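Local coordinates for protein amidohydrolase (Staphylococcus aureus, PDB 3NUR) that probably hydrolyses carbon–nitrogen bonds other than those of peptides, as a putative metal-dependent amidohydrolase built on a TIM barrel, at residues A[281-286]-A[304-309]. Sequence-based numbering, arbitrary orientation.
Sequences YFKNSF and KEVGID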
# COMPACT_ATOMS: atom_id res chain seq x y z
N TYR A 281 -11.53 -0.37 13.77
CA TYR A 281 -11.09 0.30 12.54
C TYR A 281 -10.23 -0.59 11.65
O TYR A 281 -10.38 -0.55 10.44
CB TYR A 281 -10.37 1.60 12.85
CG TYR A 281 -11.24 2.57 13.60
CD1 TYR A 281 -12.14 3.40 12.93
CD2 TYR A 281 -11.21 2.64 14.99
CE1 TYR A 281 -12.91 4.33 13.61
CE2 TYR A 281 -11.98 3.56 15.69
CZ TYR A 281 -12.84 4.39 15.00
OH TYR A 281 -13.62 5.28 15.68
N PHE A 282 -9.38 -1.42 12.25
CA PHE A 282 -8.57 -2.35 11.43
C PHE A 282 -9.43 -3.46 10.85
O PHE A 282 -9.14 -3.98 9.76
CB PHE A 282 -7.38 -2.90 12.24
CG PHE A 282 -6.41 -1.78 12.49
CD1 PHE A 282 -5.55 -1.34 11.48
CD2 PHE A 282 -6.38 -1.13 13.72
CE1 PHE A 282 -4.71 -0.24 11.69
CE2 PHE A 282 -5.50 -0.06 13.94
CZ PHE A 282 -4.68 0.38 12.91
N LYS A 283 -10.49 -3.83 11.56
CA LYS A 283 -11.35 -4.89 11.06
C LYS A 283 -12.34 -4.40 10.00
O LYS A 283 -12.82 -5.20 9.20
CB LYS A 283 -12.11 -5.51 12.21
CG LYS A 283 -11.25 -6.25 13.22
CD LYS A 283 -12.13 -6.65 14.39
CE LYS A 283 -11.34 -7.08 15.59
NZ LYS A 283 -12.23 -7.61 16.66
N ASN A 284 -12.71 -3.10 10.04
CA ASN A 284 -13.75 -2.57 9.17
C ASN A 284 -13.32 -1.55 8.13
O ASN A 284 -14.04 -1.34 7.15
CB ASN A 284 -14.91 -2.06 10.03
CG ASN A 284 -15.56 -3.20 10.79
OD1 ASN A 284 -15.20 -3.50 11.93
ND2 ASN A 284 -16.43 -3.94 10.13
N SER A 285 -12.16 -0.91 8.33
CA SER A 285 -11.68 0.16 7.43
C SER A 285 -10.31 -0.13 6.81
O SER A 285 -9.78 0.72 6.08
CB SER A 285 -11.66 1.49 8.17
OG SER A 285 -12.95 1.81 8.66
N PHE A 286 -9.71 -1.29 7.12
CA PHE A 286 -8.41 -1.65 6.55
C PHE A 286 -8.50 -2.97 5.83
O PHE A 286 -9.30 -3.82 6.19
CB PHE A 286 -7.33 -1.77 7.66
CG PHE A 286 -6.71 -0.45 8.05
CD1 PHE A 286 -5.46 -0.07 7.56
CD2 PHE A 286 -7.38 0.42 8.91
CE1 PHE A 286 -4.89 1.16 7.91
CE2 PHE A 286 -6.80 1.66 9.27
CZ PHE A 286 -5.56 2.01 8.78
N LYS A 304 -7.32 -14.69 11.87
CA LYS A 304 -8.03 -14.69 13.17
C LYS A 304 -8.37 -13.28 13.65
O LYS A 304 -9.39 -13.08 14.30
CB LYS A 304 -7.17 -15.38 14.25
CG LYS A 304 -6.96 -16.87 14.04
CD LYS A 304 -5.68 -17.35 14.75
CE LYS A 304 -5.35 -18.78 14.40
NZ LYS A 304 -3.95 -19.13 14.75
N GLU A 305 -7.50 -12.30 13.34
CA GLU A 305 -7.63 -10.92 13.80
C GLU A 305 -8.59 -10.06 12.99
O GLU A 305 -9.42 -9.38 13.59
CB GLU A 305 -6.25 -10.23 13.86
CG GLU A 305 -5.34 -10.77 14.95
CD GLU A 305 -5.88 -10.66 16.37
OE1 GLU A 305 -6.69 -9.75 16.64
OE2 GLU A 305 -5.48 -11.50 17.21
N VAL A 306 -8.47 -10.08 11.65
CA VAL A 306 -9.33 -9.25 10.78
C VAL A 306 -10.34 -10.04 9.97
O VAL A 306 -11.30 -9.46 9.47
CB VAL A 306 -8.55 -8.23 9.90
CG1 VAL A 306 -7.72 -7.29 10.75
CG2 VAL A 306 -7.69 -8.93 8.85
N GLY A 307 -10.07 -11.32 9.75
CA GLY A 307 -10.97 -12.16 8.98
C GLY A 307 -10.64 -12.20 7.50
O GLY A 307 -9.95 -11.31 6.98
N ILE A 308 -11.14 -13.23 6.83
CA ILE A 308 -10.91 -13.47 5.41
C ILE A 308 -11.39 -12.34 4.50
O ILE A 308 -10.76 -12.11 3.48
CB ILE A 308 -11.51 -14.85 4.99
CG1 ILE A 308 -10.80 -15.42 3.79
CG2 ILE A 308 -13.03 -14.81 4.81
CD1 ILE A 308 -9.55 -16.28 4.25
N ASP A 309 -12.48 -11.63 4.87
CA ASP A 309 -13.05 -10.59 4.01
C ASP A 309 -12.13 -9.38 3.85
O ASP A 309 -12.40 -8.53 3.01
CB ASP A 309 -14.41 -10.12 4.57
CG ASP A 309 -15.53 -11.15 4.49
OD1 ASP A 309 -15.66 -11.81 3.43
OD2 ASP A 309 -16.33 -11.23 5.44
O HOH W 1 -13.38 -7.87 9.78
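With chi1 at -66°, Lys283 sets its CG opposite its own carbonyl carbon, and from there the chain runs out fully extended, its methylenes passing alongside the backbone carbonyl of Glu305. Val306 turns CG1 in the same sense (chi1 -58°), and this branch reaches back to the other helix, where it meets chiefly the main chain: Val306 CG1 lies 3.7 Å from Phe282 O. Lysine suits its place because a long aliphatic stem can cover a neighbouring backbone while the ammonium group stays near the surface; Lys283 CG and Lys283 CE each come within 3.6 Å of Glu305 O. The two charged ends do not pair, Lys283 NZ remaining 5.9 Å from Glu305 OE1, so any attraction between them is probably diffuse. Val306, short and branched at CB, fits where the backbones approach closely, Lys283 CA and Val306 CA being 4.8 Å apart. The contact thus joins the last turns of helices 278-284 and 296-306, on the outer layer of the TIM barrel typical of amidohydrolases; the first of these helices leads directly into strand 286-288, at one edge of a parallel sheet. One water bridges the carbonyls of Lys283 and Val306: the water O donates to Lys283 O (2.8 Å) and Val306 O (2.6 Å). Gly307 follows with a positive phi of 91°; at its backbone angles a CB would be jammed against the carbonyl O of Val306, which is why glycine suits the place, and the chain turns away there into the 3-10 segment beginning at Ile308. On the buried side of helix 278-284, Phe282 points its ring away from Val306 and lays CE1 over the centre of the Phe286 ring, 3.6 Å above its plane; flat, apolar phenylalanines suit this buried layer, which Val236 of helix 223-237 also lines.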